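PDB 3DM5: signal recognition 54 kDa protein from Pyrococcus furiosus, which is the SRP54-type protein subunit of the signal recognition particle, combining a helical bundle domain, a P-loop GTPase-family domain and a helical signal peptide binding domain. Local coordinates for residues Thr101-Val106 with His212-Ile217; Gly132-Asp137 with Ile186-Ala191; Gln336-Arg341 with Glu370-Phe375. One frame throughout, in Å; residues are numbered along the deposited sequence.

How the contacts relate
From the N terminus the chain first passes the helical bundle and then reaches strand 101-106 of the GTPase-family domain. Contact 1 closes a long loop when residues 212-217 return beside this strand. Contact 2, 132-137 with 186-191, is nested inside that loop. Strand 185-189 lies next to strand 101-106, and the two contacts touch: Met105 N is 2.7 Å from Val188 O. Together they join four parallel strands in the order 131-135, 185-189, 101-106, 215-221. Contact 3 follows later in series and ties helix 330-341 to helix 369-379 in the signal peptide binding domain. Its centre lies about 67 Å from that of contact 1.

Contact 1 (Thr101-Val106 with His212-Ile217); sequences TILLMV and HPHEVI
Leu104 and Val216 sit side by side in two adjacent parallel strands of the P-loop domain's central sheet. Leu104 CD2 meets Val216 CG2 at 3.7 Å. The ring of Pro213 closes in from the same face, with CG 3.8 Å from Leu104 CB. On the other face Met105 lies alongside Ile217. The bend of Met105 at chi2 (-74°) sets SD 3.7 Å from Ile217 CB; a second bend at chi3 brings CE toward Ile217 CG2. Leu103 CD2 packs on Glu215 CB on that face. Thr101 CG2 touches the His214 ring, 3.5 Å from ND1.

A backbone ladder sets this register. Glu215 N and, weakly, His214 N both donate to Ile102 O. Leu104 N then bonds Glu215 O, and Ile217 N bonds Leu104 O at 2.7 Å with an N-H...O angle of 172°. Val106 N completes the series on Ile217 O.

Further out, helix 113-125 packs on the Met105 and Ile217 face, with Leu120 touching both. Helix 198-211 covers the opposite face through Ser208 and Met204. The strand of Met105 leads into the probable P-loop (Walker A) sequence, which includes Gly107, and the Met105 side chain is about 9 Å from a bound GDP. The buried carboxylate of Glu215 turns to the next strands, where OE2 is hydrogen-bonded to Ser243 OG and forms a salt bridge with Lys270 NZ.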
ATOM      1  N   THR A 101     -18.817  44.460   2.050  1.00 55.79           N
ATOM      2  CA  THR A 101     -17.655  43.886   2.717  1.00 48.28           C
ATOM      3  C   THR A 101     -16.762  43.352   1.609  1.00 47.20           C
ATOM      4  O   THR A 101     -17.190  42.497   0.808  1.00 50.78           O
ATOM      5  CB  THR A 101     -18.018  42.786   3.705  1.00 48.73           C
ATOM      6  OG1 THR A 101     -18.864  43.321   4.725  1.00 54.93           O
ATOM      7  CG2 THR A 101     -16.755  42.218   4.360  1.00 51.73           C
ATOM      8  N   ILE A 102     -15.544  43.892   1.534  1.00 42.79           N
ATOM      9  CA  ILE A 102     -14.623  43.571   0.442  1.00 39.82           C
ATOM     10  C   ILE A 102     -13.535  42.581   0.850  1.00 45.99           C
ATOM     11  O   ILE A 102     -12.820  42.775   1.855  1.00 35.87           O
ATOM     12  CB  ILE A 102     -14.000  44.827  -0.165  1.00 40.58           C
ATOM     13  CG1 ILE A 102     -15.089  45.705  -0.794  1.00 51.23           C
ATOM     14  CG2 ILE A 102     -12.964  44.457  -1.195  1.00 36.95           C
ATOM     15  CD1 ILE A 102     -14.592  47.103  -1.136  1.00 43.47           C
ATOM     16  N   LEU A 103     -13.442  41.501   0.069  1.00 43.86           N
ATOM     17  CA  LEU A 103     -12.479  40.434   0.339  1.00 39.09           C
ATOM     18  C   LEU A 103     -11.495  40.397  -0.805  1.00 42.03           C
ATOM     19  O   LEU A 103     -11.883  40.261  -1.979  1.00 45.58           O
ATOM     20  CB  LEU A 103     -13.189  39.086   0.498  1.00 36.22           C
ATOM     21  CG  LEU A 103     -14.334  39.058   1.520  1.00 37.70           C
ATOM     22  CD1 LEU A 103     -14.988  37.687   1.564  1.00 31.76           C
ATOM     23  CD2 LEU A 103     -13.853  39.494   2.895  1.00 29.91           C
ATOM     24  N   LEU A 104     -10.220  40.543  -0.474  1.00 37.54           N
ATOM     25  CA  LEU A 104      -9.191  40.601  -1.497  1.00 43.19           C
ATOM     26  C   LEU A 104      -8.430  39.280  -1.507  1.00 43.98           C
ATOM     27  O   LEU A 104      -7.856  38.883  -0.491  1.00 42.16           O
ATOM     28  CB  LEU A 104      -8.258  41.804  -1.259  1.00 41.17           C
ATOM     29  CG  LEU A 104      -6.965  41.897  -2.072  1.00 47.78           C
ATOM     30  CD1 LEU A 104      -7.279  42.211  -3.523  1.00 44.50           C
ATOM     31  CD2 LEU A 104      -6.056  42.958  -1.472  1.00 47.61           C
ATOM     32  N   MET A 105      -8.449  38.592  -2.651  1.00 42.65           N
ATOM     33  CA  MET A 105      -7.856  37.251  -2.755  1.00 40.68           C
ATOM     34  C   MET A 105      -6.523  37.257  -3.492  1.00 42.86           C
ATOM     35  O   MET A 105      -6.424  37.758  -4.604  1.00 45.84           O
ATOM     36  CB  MET A 105      -8.812  36.301  -3.460  1.00 38.35           C
ATOM     37  CG  MET A 105     -10.246  36.495  -3.027  1.00 48.97           C
ATOM     38  SD  MET A 105     -10.533  35.854  -1.384  1.00 60.18           S
ATOM     39  CE  MET A 105     -10.492  34.089  -1.742  1.00 47.63           C
ATOM     40  N   VAL A 106      -5.501  36.686  -2.862  1.00 35.96           N
ATOM     41  CA  VAL A 106      -4.163  36.637  -3.443  1.00 42.50           C
ATOM     42  C   VAL A 106      -3.678  35.188  -3.453  1.00 42.99           C
ATOM     43  O   VAL A 106      -4.170  34.361  -2.684  1.00 44.06           O
ATOM     44  CB  VAL A 106      -3.173  37.601  -2.683  1.00 37.03           C
ATOM     45  CG1 VAL A 106      -3.626  39.012  -2.852  1.00 40.18           C
ATOM     46  CG2 VAL A 106      -3.153  37.300  -1.232  1.00 37.10           C
ATOM     47  N   HIS A 212      -8.761  49.089  -0.098  1.00 42.88           N
ATOM     48  CA  HIS A 212      -9.114  49.163   1.311  1.00 41.40           C
ATOM     49  C   HIS A 212     -10.055  48.032   1.699  1.00 49.68           C
ATOM     50  O   HIS A 212     -11.152  48.280   2.205  1.00 44.38           O
ATOM     51  CB  HIS A 212      -9.783  50.511   1.593  1.00 55.45           C
ATOM     52  CG  HIS A 212      -9.183  51.258   2.747  1.00 65.43           C
ATOM     53  ND1 HIS A 212      -7.986  51.936   2.648  1.00 60.81           N
ATOM     54  CD2 HIS A 212      -9.619  51.439   4.016  1.00 70.58           C
ATOM     55  CE1 HIS A 212      -7.707  52.497   3.812  1.00 77.32           C
ATOM     56  NE2 HIS A 212      -8.681  52.213   4.658  1.00 80.97           N
ATOM     57  N   PRO A 213      -9.630  46.776   1.473  1.00 52.33           N
ATOM     58  CA  PRO A 213     -10.545  45.655   1.671  1.00 45.45           C
ATOM     59  C   PRO A 213     -10.803  45.463   3.145  1.00 44.27           C
ATOM     60  O   PRO A 213      -9.996  45.881   3.989  1.00 42.24           O
ATOM     61  CB  PRO A 213      -9.752  44.450   1.154  1.00 50.36           C
ATOM     62  CG  PRO A 213      -8.381  44.950   0.805  1.00 46.70           C
ATOM     63  CD  PRO A 213      -8.238  46.321   1.364  1.00 51.67           C
ATOM     64  N   HIS A 214     -11.917  44.824   3.462  1.00 39.81           N
ATOM     65  CA  HIS A 214     -12.128  44.363   4.825  1.00 44.23           C
ATOM     66  C   HIS A 214     -11.125  43.278   5.223  1.00 45.74           C
ATOM     67  O   HIS A 214     -10.757  43.168   6.384  1.00 43.51           O
ATOM     68  CB  HIS A 214     -13.549  43.830   5.035  1.00 41.78           C
ATOM     69  CG  HIS A 214     -13.718  43.122   6.341  1.00 50.61           C
ATOM     70  ND1 HIS A 214     -13.991  41.775   6.432  1.00 64.55           N
ATOM     71  CD2 HIS A 214     -13.605  43.566   7.618  1.00 41.82           C
ATOM     72  CE1 HIS A 214     -14.061  41.419   7.704  1.00 58.31           C
ATOM     73  NE2 HIS A 214     -13.830  42.492   8.442  1.00 50.31           N
ATOM     74  N   GLU A 215     -10.689  42.479   4.255  1.00 43.81           N
ATOM     75  CA  GLU A 215      -9.831  41.344   4.550  1.00 45.18           C
ATOM     76  C   GLU A 215      -8.990  40.934   3.349  1.00 44.49           C
ATOM     77  O   GLU A 215      -9.424  41.044   2.203  1.00 43.04           O
ATOM     78  CB  GLU A 215     -10.670  40.163   5.042  1.00 38.08           C
ATOM     79  CG  GLU A 215      -9.880  39.103   5.736  1.00 49.49           C
ATOM     80  CD  GLU A 215     -10.716  38.294   6.721  1.00 55.57           C
ATOM     81  OE1 GLU A 215     -11.648  38.864   7.337  1.00 59.76           O
ATOM     82  OE2 GLU A 215     -10.432  37.089   6.886  1.00 52.35           O
ATOM     83  N   VAL A 216      -7.778  40.466   3.616  1.00 40.57           N
ATOM     84  CA  VAL A 216      -6.947  39.958   2.547  1.00 40.94           C
ATOM     85  C   VAL A 216      -6.755  38.463   2.776  1.00 42.89           C
ATOM     86  O   VAL A 216      -6.360  38.051   3.859  1.00 38.46           O
ATOM     87  CB  VAL A 216      -5.618  40.703   2.469  1.00 47.86           C
ATOM     88  CG1 VAL A 216      -4.702  40.072   1.450  1.00 40.06           C
ATOM     89  CG2 VAL A 216      -5.877  42.146   2.114  1.00 44.96           C
ATOM     90  N   ILE A 217      -7.088  37.657   1.771  1.00 41.23           N
ATOM     91  CA  ILE A 217      -7.104  36.202   1.930  1.00 42.59           C
ATOM     92  C   ILE A 217      -6.126  35.566   0.973  1.00 36.84           C
ATOM     93  O   ILE A 217      -6.267  35.680  -0.246  1.00 33.12           O
ATOM     94  CB  ILE A 217      -8.482  35.599   1.656  1.00 42.84           C
ATOM     95  CG1 ILE A 217      -9.520  36.140   2.625  1.00 43.14           C
ATOM     96  CG2 ILE A 217      -8.430  34.109   1.803  1.00 42.99           C
ATOM     97  CD1 ILE A 217     -10.929  35.669   2.308  1.00 43.73           C
TER

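Contact 2 (Gly132-Asp137 with Ile186-Ala191); sequences GVVCSD and IIVDTA
Val134 and Val188 lie side by side and point the same way, as cross-strand neighbours in a parallel pair; their CG1 atoms are 4.1 Å apart. The other branch, Val134 CG2, slants across Ile186 and meets its CG2 at 3.8 Å. The opposite face of the sheet carries Cys135 and Asp189, with SG 4.1 Å from OD2. Leu147 of helix 142-151 packs against both.

Main-chain bonds hold the strands in step, among them Asp189 N to Val134 O, with an N-H...O angle of 179°. Further along, Ser136 grips Asp189 O twice. Ser136 N donates to Asp189 O at 2.8 Å. Ser136 OG, placed between the backbone N and the carbonyl carbon (chi1 64°), donates to Asp189 O from above the carbonyl plane at 3.2 Å. Both donors come from the same face.

Asp137 lays OD1 against Ala191 CA, within the DTAG motif that starts at Asp189, and OD1 also forms weak hydrogen bonds with Trp139 N and Arg140 N. The Asp137 side chain is about 5 Å from a bound GDP. Asp137 OD2 and Asp189 OD2 are 4.2 Å apart. The two carboxylates share Lys113 NZ of the probable P-loop, through long, weak ion pairs.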
ATOM      1  N   GLY A 132     -20.804  40.155  -5.677  1.00 39.70           N
ATOM      2  CA  GLY A 132     -20.145  40.449  -6.928  1.00 42.29           C
ATOM      3  C   GLY A 132     -18.687  40.038  -6.846  1.00 45.56           C
ATOM      4  O   GLY A 132     -18.045  40.212  -5.812  1.00 48.54           O
ATOM      5  N   VAL A 133     -18.158  39.470  -7.919  1.00 42.30           N
ATOM      6  CA  VAL A 133     -16.737  39.209  -7.965  1.00 41.54           C
ATOM      7  C   VAL A 133     -16.138  40.115  -9.004  1.00 38.77           C
ATOM      8  O   VAL A 133     -16.756  40.419 -10.027  1.00 43.61           O
ATOM      9  CB  VAL A 133     -16.356  37.691  -8.231  1.00 46.02           C
ATOM     10  CG1 VAL A 133     -17.498  36.751  -7.863  1.00 31.50           C
ATOM     11  CG2 VAL A 133     -15.903  37.472  -9.671  1.00 36.07           C
ATOM     12  N   VAL A 134     -14.925  40.550  -8.717  1.00 42.65           N
ATOM     13  CA  VAL A 134     -14.177  41.428  -9.586  1.00 43.66           C
ATOM     14  C   VAL A 134     -12.937  40.668  -9.963  1.00 41.76           C
ATOM     15  O   VAL A 134     -12.153  40.301  -9.094  1.00 43.45           O
ATOM     16  CB  VAL A 134     -13.726  42.697  -8.831  1.00 44.14           C
ATOM     17  CG1 VAL A 134     -12.703  43.507  -9.664  1.00 42.63           C
ATOM     18  CG2 VAL A 134     -14.923  43.529  -8.461  1.00 39.26           C
ATOM     19  N   CYS A 135     -12.749  40.436 -11.251  1.00 38.84           N
ATOM     20  CA  CYS A 135     -11.571  39.724 -11.712  1.00 48.33           C
ATOM     21  C   CYS A 135     -10.490  40.698 -12.189  1.00 47.50           C
ATOM     22  O   CYS A 135     -10.551  41.194 -13.313  1.00 39.99           O
ATOM     23  CB  CYS A 135     -11.950  38.764 -12.829  1.00 37.12           C
ATOM     24  SG  CYS A 135     -10.559  38.031 -13.690  1.00 50.04           S
ATOM     25  N   SER A 136      -9.508  40.973 -11.335  1.00 46.22           N
ATOM     26  CA  SER A 136      -8.422  41.857 -11.725  1.00 56.00           C
ATOM     27  C   SER A 136      -7.152  41.070 -12.028  1.00 53.71           C
ATOM     28  O   SER A 136      -6.045  41.577 -11.882  1.00 57.53           O
ATOM     29  CB  SER A 136      -8.173  42.933 -10.658  1.00 42.54           C
ATOM     30  OG  SER A 136      -7.745  42.376  -9.430  1.00 51.23           O
ATOM     31  N   ASP A 137      -7.332  39.819 -12.447  1.00 57.13           N
ATOM     32  CA  ASP A 137      -6.224  38.910 -12.756  1.00 61.13           C
ATOM     33  C   ASP A 137      -5.734  39.156 -14.171  1.00 62.58           C
ATOM     34  O   ASP A 137      -6.222  38.545 -15.125  1.00 59.49           O
ATOM     35  CB  ASP A 137      -6.657  37.443 -12.597  1.00 63.58           C
ATOM     36  CG  ASP A 137      -5.477  36.459 -12.601  1.00 67.79           C
ATOM     37  OD1 ASP A 137      -4.342  36.878 -12.886  1.00 61.37           O
ATOM     38  OD2 ASP A 137      -5.694  35.254 -12.313  1.00 73.90           O
ATOM     39  N   ILE A 186     -18.232  41.835  -1.989  1.00 41.35           N
ATOM     40  CA  ILE A 186     -17.412  41.857  -3.185  1.00 48.31           C
ATOM     41  C   ILE A 186     -16.129  41.047  -2.969  1.00 50.89           C
ATOM     42  O   ILE A 186     -15.384  41.298  -2.010  1.00 40.05           O
ATOM     43  CB  ILE A 186     -17.018  43.281  -3.589  1.00 43.77           C
ATOM     44  CG1 ILE A 186     -18.247  44.182  -3.640  1.00 51.06           C
ATOM     45  CG2 ILE A 186     -16.324  43.267  -4.937  1.00 39.66           C
ATOM     46  CD1 ILE A 186     -17.913  45.640  -3.921  1.00 47.91           C
ATOM     47  N   ILE A 187     -15.888  40.080  -3.860  1.00 39.23           N
ATOM     48  CA  ILE A 187     -14.673  39.281  -3.821  1.00 41.25           C
ATOM     49  C   ILE A 187     -13.792  39.652  -4.990  1.00 43.91           C
ATOM     50  O   ILE A 187     -14.225  39.593  -6.134  1.00 41.04           O
ATOM     51  CB  ILE A 187     -14.978  37.788  -3.879  1.00 39.81           C
ATOM     52  CG1 ILE A 187     -15.719  37.384  -2.613  1.00 42.92           C
ATOM     53  CG2 ILE A 187     -13.678  37.012  -3.991  1.00 37.02           C
ATOM     54  CD1 ILE A 187     -16.778  36.389  -2.826  1.00 40.79           C
ATOM     55  N   VAL A 188     -12.561  40.050  -4.682  1.00 41.31           N
ATOM     56  CA  VAL A 188     -11.622  40.551  -5.675  1.00 40.35           C
ATOM     57  C   VAL A 188     -10.491  39.559  -5.906  1.00 46.86           C
ATOM     58  O   VAL A 188      -9.746  39.212  -4.984  1.00 42.68           O
ATOM     59  CB  VAL A 188     -10.998  41.901  -5.254  1.00 41.56           C
ATOM     60  CG1 VAL A 188     -10.317  42.537  -6.447  1.00 37.97           C
ATOM     61  CG2 VAL A 188     -12.063  42.823  -4.652  1.00 35.75           C
ATOM     62  N   ASP A 189     -10.392  39.114  -7.151  1.00 35.88           N
ATOM     63  CA  ASP A 189      -9.477  38.085  -7.594  1.00 40.58           C
ATOM     64  C   ASP A 189      -8.301  38.775  -8.266  1.00 42.86           C
ATOM     65  O   ASP A 189      -8.413  39.230  -9.402  1.00 46.55           O
ATOM     66  CB  ASP A 189     -10.202  37.169  -8.606  1.00 45.59           C
ATOM     67  CG  ASP A 189      -9.285  36.124  -9.233  1.00 45.53           C
ATOM     68  OD1 ASP A 189      -8.442  35.563  -8.508  1.00 52.04           O
ATOM     69  OD2 ASP A 189      -9.407  35.857 -10.440  1.00 45.79           O
ATOM     70  N   THR A 190      -7.182  38.863  -7.561  1.00 43.19           N
ATOM     71  CA  THR A 190      -6.022  39.573  -8.063  1.00 47.68           C
ATOM     72  C   THR A 190      -5.177  38.680  -8.944  1.00 54.16           C
ATOM     73  O   THR A 190      -5.462  37.498  -9.099  1.00 58.49           O
ATOM     74  CB  THR A 190      -5.166  40.090  -6.928  1.00 48.26           C
ATOM     75  OG1 THR A 190      -4.732  38.994  -6.118  1.00 55.31           O
ATOM     76  CG2 THR A 190      -5.973  41.031  -6.081  1.00 50.26           C
ATOM     77  N   ALA A 191      -4.141  39.263  -9.534  1.00 57.35           N
ATOM     78  CA  ALA A 191      -3.268  38.537 -10.434  1.00 55.28           C
ATOM     79  C   ALA A 191      -2.352  37.609  -9.655  1.00 64.61           C
ATOM     80  O   ALA A 191      -1.754  38.003  -8.654  1.00 60.07           O
ATOM     81  CB  ALA A 191      -2.448  39.517 -11.244  1.00 64.26           C
TER

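Contact 3 (Gln336-Arg341 with Glu370-Phe375); sequences QLEAMR and ERLKKF
Leu337 and Leu372 form the apolar centre of this helix-helix contact. Leu372 has CG anti to its backbone N (chi1 -171°), which turns CG toward Leu337. Leu372 CD1 packs mainly on Leu337 CB, at 3.4 Å, and also approaches the backbone O of Leu337 and the side chain of Arg341. CD2 goes to Arg341. Leu337 extends the apolar patch with its own CD1, which lies in the plane of the Phe375 ring, at the edge, 3.9 Å from Phe375 CD2. The leucine and phenylalanine side chains cross obliquely. Arg371 CG lies over one face of the same ring, displaced toward the rim.

Arg341 adds an aliphatic contact. Its side chain runs extended from CG to NE and crosses Leu372 at about a right angle. Arg341 CD is 3.5 Å from Leu372 CD2. That methyl also sits at the edge of the guanidinium, near its plane.

The ionic part stays mainly within residues 336-341. Arg341 NE is 2.9 Å from Glu338 OE1, one turn back. The oxygen is well out of the guanidinium plane, so the pair is held by charge and no N-H points at it. Lys373 NZ lies 5.2 Å from Arg341 NE. This nearby like charge may be partly balanced by Glu338 and by Glu369, which forms a long, weak ion pair with Lys373. No hydrogen bond joins the two segments.

The local axes stay 10.7 Å apart and run at 143°, roughly antiparallel, so the contact is made by side chains, with one reaching a backbone O. Residues 346-364, in the connection between the helices, are not modelled. Helix 409-427 packs against both partners in this helical domain: Leu415 and Gln418 touch Phe375, and Met422 and Phe426 touch Gln336.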
ATOM      1  N   GLN A 336     -24.649 -18.917  21.045  1.00 89.99           N
ATOM      2  CA  GLN A 336     -25.793 -18.277  21.689  1.00 90.85           C
ATOM      3  C   GLN A 336     -25.353 -17.634  22.999  1.00 98.38           C
ATOM      4  O   GLN A 336     -25.573 -16.449  23.224  1.00 95.05           O
ATOM      5  CB  GLN A 336     -26.910 -19.288  21.962  1.00 90.53           C
ATOM      6  CG  GLN A 336     -27.603 -19.842  20.722  1.00 91.03           C
ATOM      7  CD  GLN A 336     -28.319 -18.769  19.917  1.00108.19           C
ATOM      8  OE1 GLN A 336     -27.693 -17.848  19.386  1.00105.26           O
ATOM      9  NE2 GLN A 336     -29.638 -18.891  19.814  1.00111.25           N
ATOM     10  N   LEU A 337     -24.715 -18.425  23.855  1.00 99.35           N
ATOM     11  CA  LEU A 337     -24.254 -17.937  25.145  1.00103.10           C
ATOM     12  C   LEU A 337     -23.228 -16.826  24.971  1.00106.83           C
ATOM     13  O   LEU A 337     -23.389 -15.737  25.522  1.00117.14           O
ATOM     14  CB  LEU A 337     -23.662 -19.077  25.983  1.00105.29           C
ATOM     15  CG  LEU A 337     -24.482 -20.371  26.117  1.00105.56           C
ATOM     16  CD1 LEU A 337     -23.916 -21.249  27.232  1.00 91.54           C
ATOM     17  CD2 LEU A 337     -25.979 -20.102  26.334  1.00 82.17           C
ATOM     18  N   GLU A 338     -22.179 -17.102  24.199  1.00100.35           N
ATOM     19  CA  GLU A 338     -21.110 -16.127  23.965  1.00107.15           C
ATOM     20  C   GLU A 338     -21.675 -14.751  23.618  1.00113.58           C
ATOM     21  O   GLU A 338     -21.153 -13.726  24.054  1.00118.08           O
ATOM     22  CB  GLU A 338     -20.177 -16.611  22.849  1.00109.60           C
ATOM     23  CG  GLU A 338     -18.745 -16.078  22.924  1.00115.14           C
ATOM     24  CD  GLU A 338     -18.018 -16.505  24.196  1.00125.60           C
ATOM     25  OE1 GLU A 338     -18.246 -15.868  25.246  1.00135.35           O
ATOM     26  OE2 GLU A 338     -17.213 -17.466  24.151  1.00110.03           O
ATOM     27  N   ALA A 339     -22.748 -14.738  22.836  1.00112.06           N
ATOM     28  CA  ALA A 339     -23.412 -13.495  22.459  1.00110.68           C
ATOM     29  C   ALA A 339     -24.194 -12.902  23.623  1.00121.57           C
ATOM     30  O   ALA A 339     -24.246 -11.686  23.788  1.00125.28           O
ATOM     31  CB  ALA A 339     -24.338 -13.728  21.272  1.00102.34           C
ATOM     32  N   MET A 340     -24.807 -13.766  24.426  1.00124.64           N
ATOM     33  CA  MET A 340     -25.616 -13.309  25.547  1.00129.24           C
ATOM     34  C   MET A 340     -24.795 -12.513  26.552  1.00124.17           C
ATOM     35  O   MET A 340     -25.227 -11.455  27.007  1.00125.87           O
ATOM     36  CB  MET A 340     -26.324 -14.482  26.234  1.00130.53           C
ATOM     37  CG  MET A 340     -27.503 -15.043  25.442  1.00137.28           C
ATOM     38  SD  MET A 340     -28.684 -13.782  24.900  1.00129.36           S
ATOM     39  CE  MET A 340     -29.265 -13.159  26.473  1.00132.01           C
ATOM     40  N   ARG A 341     -23.609 -13.011  26.888  1.00116.44           N
ATOM     41  CA  ARG A 341     -22.767 -12.334  27.874  1.00125.65           C
ATOM     42  C   ARG A 341     -22.041 -11.121  27.285  1.00132.25           C
ATOM     43  O   ARG A 341     -21.569 -10.248  28.017  1.00134.16           O
ATOM     44  CB  ARG A 341     -21.777 -13.307  28.516  1.00128.79           C
ATOM     45  CG  ARG A 341     -20.575 -13.641  27.660  1.00130.22           C
ATOM     46  CD  ARG A 341     -19.592 -14.503  28.440  1.00131.30           C
ATOM     47  NE  ARG A 341     -18.254 -14.543  27.850  1.00132.95           N
ATOM     48  CZ  ARG A 341     -17.648 -13.515  27.259  1.00135.84           C
ATOM     49  NH1 ARG A 341     -18.243 -12.330  27.180  1.00130.02           N
ATOM     50  NH2 ARG A 341     -16.429 -13.670  26.759  1.00133.58           N
ATOM     51  N   GLU A 370     -20.339 -16.709  35.580  1.00113.43           N
ATOM     52  CA  GLU A 370     -19.363 -17.700  36.007  1.00119.78           C
ATOM     53  C   GLU A 370     -19.643 -19.061  35.387  1.00117.31           C
ATOM     54  O   GLU A 370     -18.727 -19.738  34.915  1.00112.45           O
ATOM     55  CB  GLU A 370     -19.304 -17.796  37.534  1.00121.83           C
ATOM     56  CG  GLU A 370     -18.465 -16.701  38.169  1.00129.95           C
ATOM     57  CD  GLU A 370     -17.057 -16.649  37.598  1.00141.20           C
ATOM     58  OE1 GLU A 370     -16.434 -17.724  37.457  1.00141.17           O
ATOM     59  OE2 GLU A 370     -16.571 -15.538  37.289  1.00141.17           O
ATOM     60  N   ARG A 371     -20.917 -19.446  35.384  1.00117.43           N
ATOM     61  CA  ARG A 371     -21.347 -20.737  34.858  1.00109.41           C
ATOM     62  C   ARG A 371     -21.054 -20.866  33.364  1.00106.09           C
ATOM     63  O   ARG A 371     -20.681 -21.937  32.883  1.00102.91           O
ATOM     64  CB  ARG A 371     -22.834 -20.938  35.131  1.00106.69           C
ATOM     65  CG  ARG A 371     -23.417 -22.207  34.556  1.00109.05           C
ATOM     66  CD  ARG A 371     -24.804 -22.452  35.123  1.00117.65           C
ATOM     67  NE  ARG A 371     -24.767 -22.538  36.579  1.00129.53           N
ATOM     68  CZ  ARG A 371     -24.543 -23.661  37.256  1.00132.11           C
ATOM     69  NH1 ARG A 371     -24.340 -24.805  36.606  1.00119.84           N
ATOM     70  NH2 ARG A 371     -24.522 -23.642  38.583  1.00130.17           N
ATOM     71  N   LEU A 372     -21.221 -19.767  32.638  1.00104.22           N
ATOM     72  CA  LEU A 372     -20.912 -19.728  31.218  1.00 99.46           C
ATOM     73  C   LEU A 372     -19.399 -19.814  30.995  1.00 96.68           C
ATOM     74  O   LEU A 372     -18.929 -20.491  30.084  1.00 85.85           O
ATOM     75  CB  LEU A 372     -21.483 -18.453  30.596  1.00 98.25           C
ATOM     76  CG  LEU A 372     -21.457 -18.330  29.072  1.00109.62           C
ATOM     77  CD1 LEU A 372     -22.451 -17.286  28.628  1.00107.33           C
ATOM     78  CD2 LEU A 372     -20.064 -17.992  28.552  1.00115.72           C
ATOM     79  N   LYS A 373     -18.639 -19.124  31.836  1.00103.09           N
ATOM     80  CA  LYS A 373     -17.188 -19.155  31.749  1.00 96.81           C
ATOM     81  C   LYS A 373     -16.707 -20.582  31.963  1.00 95.91           C
ATOM     82  O   LYS A 373     -15.720 -21.017  31.371  1.00 94.74           O
ATOM     83  CB  LYS A 373     -16.580 -18.236  32.805  1.00108.73           C
ATOM     84  CG  LYS A 373     -15.231 -17.643  32.425  1.00119.73           C
ATOM     85  CD  LYS A 373     -14.756 -16.624  33.468  1.00134.65           C
ATOM     86  CE  LYS A 373     -15.861 -15.642  33.866  1.00130.05           C
ATOM     87  NZ  LYS A 373     -16.357 -14.827  32.718  1.00126.50           N
ATOM     88  N   LYS A 374     -17.415 -21.309  32.817  1.00 94.55           N
ATOM     89  CA  LYS A 374     -17.121 -22.715  33.060  1.00 90.79           C
ATOM     90  C   LYS A 374     -17.538 -23.556  31.857  1.00 91.13           C
ATOM     91  O   LYS A 374     -16.826 -24.479  31.446  1.00 85.78           O
ATOM     92  CB  LYS A 374     -17.852 -23.190  34.317  1.00 95.94           C
ATOM     93  CG  LYS A 374     -17.749 -24.678  34.594  1.00 89.47           C
ATOM     94  CD  LYS A 374     -18.282 -25.017  35.976  1.00 88.72           C
ATOM     95  CE  LYS A 374     -17.354 -24.509  37.073  1.00 97.83           C
ATOM     96  NZ  LYS A 374     -16.101 -25.311  37.182  1.00 89.11           N
ATOM     97  N   PHE A 375     -18.699 -23.226  31.300  1.00 90.62           N
ATOM     98  CA  PHE A 375     -19.239 -23.925  30.141  1.00 83.36           C
ATOM     99  C   PHE A 375     -18.287 -23.867  28.951  1.00 85.06           C
ATOM    100  O   PHE A 375     -18.072 -24.870  28.262  1.00 80.66           O
ATOM    101  CB  PHE A 375     -20.593 -23.330  29.759  1.00 83.99           C
ATOM    102  CG  PHE A 375     -21.753 -23.950  30.486  1.00 90.57           C
ATOM    103  CD1 PHE A 375     -21.547 -24.708  31.628  1.00 86.62           C
ATOM    104  CD2 PHE A 375     -23.054 -23.760  30.034  1.00 87.38           C
ATOM    105  CE1 PHE A 375     -22.617 -25.284  32.296  1.00 93.65           C
ATOM    106  CE2 PHE A 375     -24.126 -24.327  30.696  1.00 83.57           C
ATOM    107  CZ  PHE A 375     -23.909 -25.090  31.829  1.00 93.94           C
TER